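Local coordinates for BH2358 protein (Bacillus halodurans C-125, PDB 2RBD), which is of unknown function but is thought to be a spore coat protein, belonging to a family related to the ferritin-like helical bundles, at residues 10-15 and 125-130; 21-26 and 73-78; 113-118 and 136-141; 28-33 and 61-66; 38-43 and 51-56. One frame throughout, in Å; residues are numbered along the deposited sequence.

Contact 1. Residues 10-15 and 125-130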
# COMPACT_ATOMS: atom_id res chain seq x y z
N GLN A 10 13.44 21.90 11.19
CA GLN A 10 14.00 21.14 12.29
C GLN A 10 13.85 21.81 13.67
O GLN A 10 14.29 21.23 14.66
CB GLN A 10 15.45 20.81 11.98
CG GLN A 10 15.59 19.92 10.73
CD GLN A 10 16.65 20.41 9.77
OE1 GLN A 10 17.77 20.71 10.18
NE2 GLN A 10 16.30 20.49 8.48
N ASP A 11 13.24 22.99 13.75
CA ASP A 11 12.80 23.54 15.03
C ASP A 11 11.35 23.13 15.39
O ASP A 11 10.86 23.48 16.46
CB ASP A 11 12.94 25.06 15.03
N GLU A 12 10.65 22.40 14.51
CA GLU A 12 9.29 21.92 14.77
C GLU A 12 9.41 20.48 15.25
O GLU A 12 10.30 19.78 14.82
CB GLU A 12 8.45 21.93 13.49
CG GLU A 12 8.62 23.17 12.62
CD GLU A 12 8.08 23.06 11.15
OE1 GLU A 12 7.72 21.96 10.62
OE2 GLU A 12 8.04 24.13 10.50
N PRO A 13 8.52 20.04 16.14
CA PRO A 13 8.52 18.63 16.54
C PRO A 13 8.05 17.71 15.41
O PRO A 13 7.17 18.06 14.63
CB PRO A 13 7.50 18.57 17.67
CG PRO A 13 6.64 19.72 17.49
CD PRO A 13 7.48 20.81 16.85
N LEU A 14 8.65 16.53 15.34
CA LEU A 14 8.11 15.42 14.55
C LEU A 14 6.77 14.99 15.10
O LEU A 14 6.52 15.03 16.31
CB LEU A 14 9.07 14.22 14.56
CG LEU A 14 10.48 14.43 13.96
CD1 LEU A 14 11.45 13.37 14.43
CD2 LEU A 14 10.40 14.55 12.42
N HIS A 15 5.88 14.55 14.22
CA HIS A 15 4.66 13.90 14.69
C HIS A 15 4.85 12.40 14.88
O HIS A 15 5.87 11.84 14.51
CB HIS A 15 3.44 14.27 13.84
CG HIS A 15 3.38 13.73 12.45
ND1 HIS A 15 3.14 12.40 12.16
CD2 HIS A 15 3.39 14.38 11.26
CE1 HIS A 15 3.04 12.26 10.85
NE2 HIS A 15 3.17 13.44 10.28
N SER A 125 4.10 13.04 5.76
CA SER A 125 5.00 14.01 6.37
C SER A 125 4.42 15.42 6.44
O SER A 125 3.72 15.85 5.55
CB SER A 125 6.32 14.10 5.59
OG SER A 125 7.10 12.93 5.81
N ILE A 126 4.71 16.09 7.53
CA ILE A 126 4.38 17.51 7.73
C ILE A 126 5.65 18.31 7.84
O ILE A 126 5.74 19.40 7.31
CB ILE A 126 3.50 17.70 8.96
CG1 ILE A 126 2.16 17.01 8.75
CG2 ILE A 126 3.30 19.20 9.25
CD1 ILE A 126 1.17 17.15 9.92
N ARG A 127 6.69 17.74 8.44
CA ARG A 127 7.99 18.40 8.43
C ARG A 127 8.65 18.25 7.08
O ARG A 127 8.85 17.13 6.59
CB ARG A 127 8.88 17.91 9.58
CG ARG A 127 9.23 19.03 10.55
CD ARG A 127 10.02 18.58 11.72
NE ARG A 127 11.36 18.12 11.38
CZ ARG A 127 12.23 17.73 12.29
NH1 ARG A 127 11.94 17.79 13.57
NH2 ARG A 127 13.41 17.30 11.92
N GLU A 128 8.98 19.39 6.47
CA GLU A 128 9.46 19.38 5.08
C GLU A 128 10.77 18.61 4.88
O GLU A 128 11.01 18.02 3.83
CB GLU A 128 9.64 20.83 4.57
CG GLU A 128 8.34 21.58 4.45
CD GLU A 128 8.53 23.08 4.07
OE1 GLU A 128 9.65 23.63 4.25
OE2 GLU A 128 7.55 23.69 3.58
N ASP A 129 11.64 18.64 5.89
CA ASP A 129 12.91 17.91 5.81
C ASP A 129 12.72 16.40 5.70
O ASP A 129 13.52 15.72 5.06
CB ASP A 129 13.83 18.26 6.99
CG ASP A 129 13.24 17.89 8.36
OD1 ASP A 129 12.07 18.22 8.65
OD2 ASP A 129 13.98 17.27 9.16
N VAL A 130 11.70 15.89 6.39
CA VAL A 130 11.39 14.43 6.36
C VAL A 130 10.90 14.06 4.95
O VAL A 130 11.39 13.10 4.36
CB VAL A 130 10.39 14.01 7.47
CG1 VAL A 130 10.04 12.50 7.37
CG2 VAL A 130 10.92 14.37 8.89
O HOH W 1 8.48 21.87 7.74

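Contact 2. Residues 21-26 and 73-78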
# COMPACT_ATOMS: atom_id res chain seq x y z
N SER A 21 7.36 5.89 11.52
CA SER A 21 7.71 5.49 10.16
C SER A 21 9.23 5.49 9.91
O SER A 21 9.76 4.59 9.27
CB SER A 21 7.00 6.36 9.13
OG SER A 21 5.63 6.06 9.16
N THR A 22 9.91 6.53 10.37
CA THR A 22 11.34 6.62 10.19
C THR A 22 12.05 5.57 11.04
O THR A 22 13.00 4.94 10.58
CB THR A 22 11.89 8.03 10.46
OG1 THR A 22 11.62 8.43 11.80
CG2 THR A 22 11.31 9.03 9.46
N TRP A 23 11.62 5.39 12.28
CA TRP A 23 12.17 4.32 13.13
C TRP A 23 11.99 2.95 12.48
O TRP A 23 12.93 2.13 12.44
CB TRP A 23 11.47 4.35 14.49
CG TRP A 23 11.99 3.38 15.49
CD1 TRP A 23 12.93 3.64 16.44
CD2 TRP A 23 11.58 2.04 15.69
NE1 TRP A 23 13.15 2.54 17.20
CE2 TRP A 23 12.35 1.52 16.77
CE3 TRP A 23 10.64 1.20 15.08
CZ2 TRP A 23 12.20 0.24 17.25
CZ3 TRP A 23 10.52 -0.08 15.53
CH2 TRP A 23 11.30 -0.56 16.60
N THR A 24 10.80 2.69 11.95
CA THR A 24 10.54 1.44 11.30
C THR A 24 11.39 1.24 10.01
O THR A 24 11.91 0.15 9.74
CB THR A 24 9.04 1.32 11.01
OG1 THR A 24 8.31 1.25 12.25
CG2 THR A 24 8.73 0.06 10.22
N TYR A 25 11.53 2.29 9.22
CA TYR A 25 12.35 2.25 8.02
C TYR A 25 13.81 1.91 8.34
O TYR A 25 14.49 1.12 7.69
CB TYR A 25 12.20 3.58 7.27
CG TYR A 25 12.80 3.61 5.88
CD1 TYR A 25 14.15 3.86 5.69
CD2 TYR A 25 12.01 3.38 4.73
CE1 TYR A 25 14.67 3.94 4.42
CE2 TYR A 25 12.55 3.43 3.48
CZ TYR A 25 13.89 3.68 3.31
OH TYR A 25 14.48 3.78 2.06
N LEU A 26 14.34 2.58 9.34
CA LEU A 26 15.70 2.31 9.82
C LEU A 26 15.84 0.85 10.31
O LEU A 26 16.80 0.18 9.98
CB LEU A 26 16.02 3.30 10.95
CG LEU A 26 17.35 3.12 11.68
CD1 LEU A 26 18.55 3.09 10.71
CD2 LEU A 26 17.53 4.22 12.77
N ASN A 73 16.28 14.20 17.71
CA ASN A 73 14.90 14.42 18.12
C ASN A 73 14.48 13.55 19.30
O ASN A 73 13.32 13.39 19.60
CB ASN A 73 13.96 14.22 16.92
CG ASN A 73 13.99 15.38 15.97
OD1 ASN A 73 13.19 16.31 16.11
ND2 ASN A 73 14.90 15.35 15.01
N GLY A 74 15.46 12.99 20.00
CA GLY A 74 15.20 12.29 21.23
C GLY A 74 14.42 11.03 21.01
O GLY A 74 13.55 10.71 21.80
N VAL A 75 14.73 10.30 19.94
CA VAL A 75 14.08 9.03 19.66
C VAL A 75 15.14 7.92 19.78
O VAL A 75 16.21 8.02 19.17
CB VAL A 75 13.46 9.01 18.24
CG1 VAL A 75 12.83 7.63 17.95
CG2 VAL A 75 12.45 10.20 18.03
N GLY A 76 14.84 6.88 20.56
CA GLY A 76 15.70 5.73 20.64
C GLY A 76 15.84 5.00 19.33
O GLY A 76 14.87 4.83 18.61
N LEU A 77 17.04 4.55 19.05
CA LEU A 77 17.34 3.83 17.81
C LEU A 77 17.07 2.36 17.97
O LEU A 77 17.21 1.81 19.05
CB LEU A 77 18.80 4.05 17.37
CG LEU A 77 19.27 5.48 17.11
CD1 LEU A 77 20.68 5.53 16.50
CD2 LEU A 77 18.28 6.23 16.22
N PRO A 78 16.65 1.70 16.88
CA PRO A 78 16.44 0.27 16.94
C PRO A 78 17.77 -0.48 16.93
O PRO A 78 18.70 -0.06 16.28
CB PRO A 78 15.65 -0.04 15.65
CG PRO A 78 16.04 1.00 14.73
CD PRO A 78 16.38 2.25 15.53
O HOH W 2 14.53 1.56 19.72

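Contact 3. Residues 113-118 and 136-141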
# COMPACT_ATOMS: atom_id res chain seq x y z
N LYS A 113 9.09 -2.80 -2.56
CA LYS A 113 8.43 -2.46 -1.31
C LYS A 113 8.98 -1.15 -0.75
O LYS A 113 8.23 -0.31 -0.28
CB LYS A 113 8.58 -3.59 -0.28
CG LYS A 113 7.78 -4.85 -0.58
CD LYS A 113 8.33 -6.07 0.20
N GLY A 114 10.29 -0.95 -0.82
CA GLY A 114 10.93 0.29 -0.33
C GLY A 114 10.50 1.54 -1.05
O GLY A 114 10.36 2.58 -0.44
N LEU A 115 10.25 1.43 -2.35
CA LEU A 115 9.71 2.55 -3.15
C LEU A 115 8.38 3.00 -2.56
O LEU A 115 8.13 4.19 -2.32
CB LEU A 115 9.54 2.13 -4.60
CG LEU A 115 10.79 2.04 -5.46
CD1 LEU A 115 10.32 1.59 -6.85
CD2 LEU A 115 11.61 3.41 -5.49
N VAL A 116 7.51 2.01 -2.33
CA VAL A 116 6.19 2.24 -1.74
C VAL A 116 6.31 2.85 -0.34
O VAL A 116 5.65 3.85 -0.05
CB VAL A 116 5.34 0.98 -1.76
CG1 VAL A 116 4.05 1.16 -0.90
CG2 VAL A 116 4.95 0.65 -3.24
N THR A 117 7.17 2.30 0.49
CA THR A 117 7.36 2.86 1.83
C THR A 117 7.83 4.31 1.79
O THR A 117 7.31 5.17 2.50
CB THR A 117 8.32 2.01 2.64
OG1 THR A 117 7.89 0.64 2.60
CG2 THR A 117 8.39 2.53 4.09
N CYS A 118 8.79 4.62 0.93
CA CYS A 118 9.19 6.01 0.76
C CYS A 118 8.02 6.91 0.41
O CYS A 118 7.86 7.98 1.02
CB CYS A 118 10.29 6.15 -0.30
SG CYS A 118 11.91 5.53 0.21
N GLN A 136 14.47 12.00 -1.79
CA GLN A 136 15.81 11.67 -2.26
C GLN A 136 16.02 10.15 -2.24
O GLN A 136 16.54 9.56 -3.18
CB GLN A 136 16.87 12.38 -1.38
CG GLN A 136 18.34 12.10 -1.76
N PHE A 137 15.61 9.49 -1.14
CA PHE A 137 15.76 8.06 -1.05
C PHE A 137 15.02 7.38 -2.22
O PHE A 137 15.51 6.42 -2.80
CB PHE A 137 15.18 7.48 0.26
CG PHE A 137 15.92 7.86 1.55
CD1 PHE A 137 17.10 8.61 1.57
CD2 PHE A 137 15.41 7.38 2.77
CE1 PHE A 137 17.73 8.90 2.78
CE2 PHE A 137 16.03 7.68 3.98
CZ PHE A 137 17.18 8.44 3.99
N HIS A 138 13.82 7.86 -2.50
CA HIS A 138 13.00 7.29 -3.57
C HIS A 138 13.71 7.42 -4.90
O HIS A 138 13.78 6.44 -5.66
CB HIS A 138 11.62 7.95 -3.60
CG HIS A 138 10.64 7.30 -4.53
ND1 HIS A 138 10.65 7.57 -5.88
CD2 HIS A 138 9.63 6.42 -4.31
CE1 HIS A 138 9.70 6.85 -6.46
NE2 HIS A 138 9.06 6.15 -5.54
N MSE A 139 14.28 8.59 -5.19
CA MSE A 139 14.98 8.79 -6.47
C MSE A 139 16.14 7.81 -6.65
O MSE A 139 16.35 7.24 -7.72
CB MSE A 139 15.46 10.23 -6.57
CG MSE A 139 14.35 11.19 -6.69
SE MSE A 139 15.00 13.05 -6.46
CE MSE A 139 15.94 13.23 -8.09
N ALA A 140 16.91 7.59 -5.60
CA ALA A 140 18.01 6.65 -5.65
C ALA A 140 17.52 5.22 -5.81
O ALA A 140 18.11 4.46 -6.55
CB ALA A 140 18.87 6.76 -4.37
N LYS A 141 16.43 4.87 -5.13
CA LYS A 141 15.91 3.54 -5.15
C LYS A 141 15.28 3.18 -6.51
O LYS A 141 15.34 2.06 -6.95
CB LYS A 141 14.90 3.38 -3.99
CG LYS A 141 14.81 2.04 -3.41
CD LYS A 141 13.95 2.02 -2.14
CE LYS A 141 14.65 2.54 -0.90
NZ LYS A 141 15.90 1.79 -0.54

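Contact 4. Residues 28-33 and 61-66. With PG4 (tetraethylene glycol), chain C.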
# COMPACT_ATOMS: atom_id res chain seq x y z
N THR A 28 13.98 -1.69 9.34
CA THR A 28 13.90 -2.49 8.11
C THR A 28 15.27 -2.54 7.41
O THR A 28 15.76 -3.63 7.06
CB THR A 28 12.78 -1.99 7.22
OG1 THR A 28 11.55 -2.09 7.96
CG2 THR A 28 12.69 -2.89 5.95
N ASN A 29 15.90 -1.38 7.26
CA ASN A 29 17.24 -1.31 6.68
C ASN A 29 18.23 -2.18 7.48
O ASN A 29 19.04 -2.89 6.89
CB ASN A 29 17.78 0.11 6.58
CG ASN A 29 17.31 0.86 5.33
OD1 ASN A 29 16.53 0.32 4.55
ND2 ASN A 29 17.79 2.09 5.15
N ASN A 30 18.21 -2.09 8.80
CA ASN A 30 19.13 -2.88 9.61
C ASN A 30 18.97 -4.36 9.34
O ASN A 30 19.94 -5.12 9.25
CB ASN A 30 18.88 -2.60 11.10
CG ASN A 30 19.35 -1.24 11.55
OD1 ASN A 30 20.22 -0.61 10.94
ND2 ASN A 30 18.83 -0.82 12.71
N GLY A 31 17.72 -4.80 9.22
CA GLY A 31 17.44 -6.20 8.93
C GLY A 31 17.87 -6.62 7.55
O GLY A 31 18.41 -7.73 7.33
N LEU A 32 17.63 -5.75 6.60
CA LEU A 32 18.04 -6.04 5.21
C LEU A 32 19.55 -6.04 5.02
O LEU A 32 20.08 -6.89 4.34
CB LEU A 32 17.36 -5.10 4.22
CG LEU A 32 15.83 -5.21 4.07
CD1 LEU A 32 15.38 -4.15 3.04
CD2 LEU A 32 15.42 -6.62 3.59
N ILE A 33 20.26 -5.13 5.69
CA ILE A 33 21.70 -5.16 5.69
C ILE A 33 22.21 -6.54 6.18
O ILE A 33 23.09 -7.13 5.58
CB ILE A 33 22.27 -4.00 6.50
CG1 ILE A 33 22.03 -2.66 5.75
CG2 ILE A 33 23.76 -4.19 6.72
CD1 ILE A 33 22.29 -1.42 6.61
N ASP A 61 24.07 4.46 3.93
CA ASP A 61 24.01 5.93 3.72
C ASP A 61 22.68 6.50 4.19
O ASP A 61 22.63 7.57 4.83
CB ASP A 61 24.18 6.34 2.25
CG ASP A 61 25.55 6.04 1.69
OD1 ASP A 61 26.49 5.81 2.47
OD2 ASP A 61 25.69 6.06 0.44
N GLU A 62 21.59 5.82 3.84
CA GLU A 62 20.27 6.20 4.33
C GLU A 62 20.27 6.19 5.86
O GLU A 62 19.78 7.13 6.51
CB GLU A 62 19.20 5.27 3.80
CG GLU A 62 18.97 5.38 2.31
CD GLU A 62 17.82 4.52 1.85
OE1 GLU A 62 17.31 3.68 2.61
OE2 GLU A 62 17.44 4.64 0.67
N ASN A 63 20.81 5.12 6.42
CA ASN A 63 20.87 4.98 7.88
C ASN A 63 21.60 6.12 8.57
O ASN A 63 21.19 6.57 9.62
CB ASN A 63 21.45 3.62 8.26
CG ASN A 63 20.48 2.48 8.05
OD1 ASN A 63 19.36 2.69 7.61
ND2 ASN A 63 20.88 1.28 8.47
N HIS A 64 22.67 6.60 7.99
CA HIS A 64 23.40 7.72 8.58
C HIS A 64 22.49 8.95 8.75
O HIS A 64 22.48 9.61 9.80
CB HIS A 64 24.60 8.05 7.70
CG HIS A 64 25.62 8.87 8.38
ND1 HIS A 64 25.67 10.24 8.26
CD2 HIS A 64 26.65 8.52 9.20
CE1 HIS A 64 26.69 10.71 8.97
NE2 HIS A 64 27.29 9.68 9.55
N GLN A 65 21.70 9.23 7.73
CA GLN A 65 20.77 10.33 7.80
C GLN A 65 19.62 10.09 8.79
O GLN A 65 19.20 11.01 9.52
CB GLN A 65 20.20 10.58 6.41
CG GLN A 65 21.23 11.06 5.46
CD GLN A 65 20.62 11.28 4.09
OE1 GLN A 65 19.64 12.04 3.95
NE2 GLN A 65 21.17 10.57 3.08
N LEU A 66 19.06 8.87 8.76
CA LEU A 66 17.97 8.51 9.66
C LEU A 66 18.40 8.53 11.12
O LEU A 66 17.66 9.01 11.96
CB LEU A 66 17.45 7.12 9.31
CG LEU A 66 16.74 7.01 7.96
CD1 LEU A 66 16.80 5.52 7.47
CD2 LEU A 66 15.35 7.49 8.08
O1 PG4 C . 13.73 0.16 4.53
C1 PG4 C . 13.39 0.08 3.10
C2 PG4 C . 14.51 -0.56 2.29
O2 PG4 C . 14.43 -0.34 0.89
C3 PG4 C . 14.61 -1.56 0.17
C4 PG4 C . 16.05 -1.87 -0.10
O3 PG4 C . 16.57 -0.95 -1.07
C5 PG4 C . 17.89 -1.32 -1.43
C6 PG4 C . 18.56 -0.32 -2.33
O4 PG4 C . 18.42 1.04 -1.89
C7 PG4 C . 18.99 1.92 -2.88
C8 PG4 C . 18.74 3.41 -2.65
O5 PG4 C . 17.79 3.64 -1.58

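Contact 5. Residues 38-43 and 51-56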
# COMPACT_ATOMS: atom_id res chain seq x y z
N SER A 38 24.38 -11.85 4.60
CA SER A 38 24.33 -13.31 4.49
C SER A 38 24.25 -13.72 3.02
O SER A 38 25.03 -14.56 2.57
CB SER A 38 23.15 -13.88 5.25
OG SER A 38 23.18 -15.30 5.19
N PHE A 39 23.40 -13.05 2.23
CA PHE A 39 23.31 -13.35 0.80
C PHE A 39 24.64 -13.22 0.06
O PHE A 39 24.90 -13.99 -0.83
CB PHE A 39 22.29 -12.46 0.13
CG PHE A 39 20.84 -12.81 0.41
CD1 PHE A 39 20.43 -14.06 0.86
CD2 PHE A 39 19.87 -11.87 0.12
CE1 PHE A 39 19.07 -14.33 1.07
CE2 PHE A 39 18.52 -12.13 0.33
CZ PHE A 39 18.14 -13.36 0.81
N ILE A 40 25.50 -12.27 0.45
CA ILE A 40 26.82 -12.18 -0.17
C ILE A 40 27.55 -13.52 -0.07
O ILE A 40 28.16 -13.97 -1.02
CB ILE A 40 27.68 -11.04 0.47
CG1 ILE A 40 27.38 -9.71 -0.23
CG2 ILE A 40 29.19 -11.32 0.41
CD1 ILE A 40 27.52 -8.53 0.69
N ASN A 41 27.45 -14.16 1.09
CA ASN A 41 28.07 -15.46 1.31
C ASN A 41 27.43 -16.62 0.54
O ASN A 41 28.09 -17.64 0.32
CB ASN A 41 28.10 -15.75 2.80
CG ASN A 41 29.15 -14.91 3.53
OD1 ASN A 41 30.22 -14.68 2.99
ND2 ASN A 41 28.87 -14.49 4.75
N HIS A 42 26.17 -16.49 0.15
CA HIS A 42 25.43 -17.50 -0.59
C HIS A 42 25.52 -17.33 -2.09
O HIS A 42 25.10 -18.18 -2.81
CB HIS A 42 23.92 -17.45 -0.25
CG HIS A 42 23.56 -17.99 1.09
ND1 HIS A 42 22.91 -19.19 1.26
CD2 HIS A 42 23.74 -17.50 2.33
CE1 HIS A 42 22.70 -19.41 2.54
NE2 HIS A 42 23.20 -18.39 3.23
N THR A 43 26.03 -16.23 -2.60
CA THR A 43 25.97 -15.88 -4.02
C THR A 43 27.20 -16.39 -4.78
O THR A 43 28.32 -16.21 -4.28
CB THR A 43 25.93 -14.31 -4.17
OG1 THR A 43 24.77 -13.77 -3.50
CG2 THR A 43 25.94 -13.89 -5.63
N LEU A 51 25.95 -5.85 -6.89
CA LEU A 51 24.72 -5.10 -6.62
C LEU A 51 24.27 -5.24 -5.17
O LEU A 51 23.74 -4.29 -4.58
CB LEU A 51 23.62 -5.51 -7.59
CG LEU A 51 23.73 -4.88 -8.99
CD1 LEU A 51 22.86 -5.59 -10.05
CD2 LEU A 51 23.38 -3.37 -8.94
N ILE A 52 24.50 -6.40 -4.55
CA ILE A 52 24.17 -6.58 -3.13
C ILE A 52 25.05 -5.65 -2.33
O ILE A 52 24.58 -4.97 -1.42
CB ILE A 52 24.38 -8.04 -2.65
CG1 ILE A 52 23.53 -9.06 -3.40
CG2 ILE A 52 24.14 -8.10 -1.11
CD1 ILE A 52 23.91 -10.51 -3.09
N ASP A 53 26.35 -5.61 -2.67
CA ASP A 53 27.24 -4.69 -1.98
C ASP A 53 26.79 -3.24 -2.14
O ASP A 53 26.82 -2.45 -1.21
CB ASP A 53 28.67 -4.82 -2.54
CG ASP A 53 29.48 -5.93 -1.89
OD1 ASP A 53 29.19 -6.34 -0.74
OD2 ASP A 53 30.46 -6.39 -2.54
N GLU A 54 26.33 -2.88 -3.32
CA GLU A 54 25.84 -1.54 -3.55
C GLU A 54 24.60 -1.25 -2.71
O GLU A 54 24.46 -0.16 -2.17
CB GLU A 54 25.52 -1.37 -5.01
CG GLU A 54 25.00 0.03 -5.32
CD GLU A 54 24.71 0.31 -6.77
OE1 GLU A 54 25.12 -0.52 -7.62
OE2 GLU A 54 24.07 1.39 -7.00
N ALA A 55 23.70 -2.21 -2.65
CA ALA A 55 22.52 -2.05 -1.82
C ALA A 55 22.84 -1.83 -0.35
O ALA A 55 22.22 -0.97 0.29
CB ALA A 55 21.57 -3.23 -1.98
N ILE A 56 23.77 -2.64 0.17
CA ILE A 56 24.21 -2.50 1.57
C ILE A 56 24.74 -1.09 1.79
O ILE A 56 24.39 -0.43 2.75
CB ILE A 56 25.25 -3.55 1.91
CG1 ILE A 56 24.61 -4.96 1.93
CG2 ILE A 56 25.91 -3.24 3.27
CD1 ILE A 56 25.61 -6.12 1.79

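Contact 1. Residues 10-15 and 125-130
At the start of helix 128-155, the N-cap residue Arg127 lays its guanidinium into the loop 10-15 that leads into helix 16-42. Leu14 CD2 sits over the centre of one guanidinium face, 3.6 Å above the plane, and CA of the poorly ordered Gln10 lies over the opposite face. The chain of Arg127 bends at chi3 (67°), which turns NE to Asp129, and the grip on the carboxylate is side-on: NE to OD1 of Asp129 2.8 Å on its syn lone pair, NH2 to OD2 of Asp129 also 2.8 Å, both nearly straight and in the guanidinium plane. The remaining nitrogen, NH1, crosses the contact: Arg127 NH1 donates to Glu12 O at 2.9 Å, more bent (137°), and it has a second partner in Asn73 OD1. Water 1 ties Glu12 OE1 (3.0 Å) to Glu128 N in the first turn of the helix. The same Leu14 methyl, CD2, meets Val130 CG2 at 3.6 Å; at the end of the loop His15 CD2 packs on Ile126 CD1, and His15 NE2 is hydrogen-bonded to Gln124 O. An alanine in place of Arg127 would probably leave the Asp129 carboxylate without its charged mate and the Glu12 carbonyl without this donor. Here the loop before helix 16-42 is fastened to the start of helix 128-155 at one end of a four-helix bundle, probably ferritin-like.

Contact 2. Residues 21-26 and 73-78
Two side chains of helix 16-42, each with CG anti to its backbone N (chi1 -176° in Trp23, 175° in Leu26), reach the loop 73-78 and meet Pro78 between them. The proline ring covers one face of the indole: Pro78 CG stands 4.3 Å from the centroid of the five-membered ring of Trp23, 18° off the normal, a CH-pi contact, while Pro78 CB approaches CZ2 of Trp23 to 3.8 Å, nearer the rim. Leu26 crosses the proline at about a right angle, its CD2 3.6 Å from Pro78 CD. At the edge of the indole, in its plane, lies Gly76 O, 3.1 Å from Trp23 CD1; Val75 CG1 adds a looser contact with the same carbon. Water 2, also in the indole plane, accepts from Trp23 NE1 at 3.0 Å and gives a weak bond to Leu77 O (2.8 Å), so the pyrrole nitrogen is joined to the loop backbone through solvent. Pro78 thus packs the loop on the indole, and the water bonds to the indole N-H. The loop leaves helix 46-72 and runs along the outside of helix 16-42, the first part of the long connection to helix 100-124. Leu26 also touches Asn63 of helix 46-72, Pro78 packs on Ser27 and Asn30, and Trp23 meets Pro160 of the fourth subunit.

Contact 3. Residues 113-118 and 136-141
Segments 113-118 and 136-141 run nearly antiparallel, their axes 9.2 Å apart at closest and 158° between directions, and come nearest where the CA atoms of Leu115 and His138 are 5.8 Å apart. In His138 chi1 of -172° sets CG anti to the backbone N, and the ring beyond it reaches Leu115. There Leu115 CD2 stands over one face, 3.8 Å from the ring centroid and 15° off the normal, a CH-pi contact displaced toward the rim, while Leu115 O lies in the ring plane, 3.3 Å from His138 CD2. The same methyl, CD2 of Leu115, packs on Lys141 CB at 3.6 Å. At the preceding residue, Gly114, where a CB would run into the lysine, Lys141 CD comes to 3.6 Å from Gly114 C; the lysine then bends at chi3 and chi4, and NZ hydrogen-bonds a bound tetraethylene glycol. Cys118 closes the other end, SG against Phe137 CB (3.8 Å) and CB against His138 CB (4.0 Å). An alanine in place of His138 would probably rob the Leu115 methyl of its aromatic cover and leave Ser119 OG of the second subunit without its imidazole partner. This pairing of helices 100-124 and 128-155 faces the second subunit on one side, where His138 stacks on its counterpart, while Cys118 and Lys141 touch Tyr25 of helix 16-42 and Phe137 packs on helix 46-72.

Contact 4. Residues 28-33 and 61-66
The amide nitrogen of Asn29 gives both its hydrogens across the helix pair: ND2 of Asn29 donates to Glu62 OE1 at 3.0 Å, nearly straight (170°), and to Asn63 OD1, also at 3.0 Å, somewhat more bent. Both acceptors lie in the plane of the Asn29 amide. They are met differently: Glu62 OE1 offers its anti lone pair, whereas ND2 stands above the carbonyl plane of Asn63, 38° out of it. Asn29, Glu62 and Asn63 all leave their backbones toward the other helix. The Glu62 chain continues extended; it and the Asn29 side chain cross at about a right angle, while carboxylate and amide planes are only 23° apart. Asn29 OD1 accepts from O1 of the tetraethylene glycol at 2.8 Å. The far end of the glycol lies at Glu62 OE2, so close that the exact bond is doubtful. The glycol, probably from the crystallisation liquor, may mark a pocket there. Ile33 CD1 and Asn63 ND2 meet tip to tip at 3.6 Å. With ND2 giving two bonds and OD1 accepting one from the glycol, donors and acceptor together fix which way the Asn29 amide is turned. Every touching residue is buried. Glu62 OE1 also accepts from Tyr25 OH, so one carboxylate oxygen has two donors, and any charge on this carboxylate inside the bundle would probably be eased by them and more weakly by Lys141.

Contact 5. Residues 38-43 and 51-56
Phe39 starts the contact on helix 16-42: its CB rests on Ile52 CD1 of helix 46-72 at 4.1 Å, while its ring leads off to Ile103 of helix 100-124. Ile40, next along, carries most of the packing. Its CG1 is anti to the carbonyl carbon (chi1 -87°), and Ile40 CG1 lies 3.7 Å from Ile52 CG2, the two side chains sliding past each other in opposite directions. The Ile40 side chain crosses that of Asp53 at about a right angle, with CD1 directed at Ile56 CD1 and Asp53 OD1; the isoleucine has two conformers, so the very tight spacing of its tip is doubtful. Thr43 ends the segment. In the conformer modelled here its hydroxyl turns back on the chain, OG1 to Phe39 O at 2.7 Å, with the donor 47° above the carbonyl plane and on the face opposite to the second donor, His42 N; one carbonyl is thus held from both faces. The His42 ring points to another chain, NE2 hydrogen-bonded to Ala96 O of the fourth subunit. The same Thr43 OG1 comes to 3.4 Å from Ile52 CD1. With the axes 10.1 Å apart and 172° between directions, the pair makes an almost antiparallel helical hairpin, joined by a short turn. Chemically it is an apolar seam of Ile40, Ile52 and Ile56, with Phe39 CB at its side: the threonine hydroxyl finds its acceptor within its own segment, and the contact rests on van der Waals packing, with the exposed Asp53 at its margin.

Four helices carry the five contacts, in what is probably a ferritin-like bundle. Contacts 5 and 4 lie along the hairpin of helices 16-42 and 46-72, their centres about 15 Å apart, and contact 3 joins the second hairpin, helices 100-124 and 128-155. Contact 2 fastens the start of the long link between the hairpins; contact 1, whose chain loop encloses contacts 2, 4 and 5, closes the bundle end about 34 Å between centres from contact 5. Tyr25 and Glu62 join contacts 2 and 4, and Phe137 carries contact 3 onto contact 4 in the core. Contacts 1, 2 and 3 also touch the second subunit, whereas no other chain of the assembly touches the segments of contact 4.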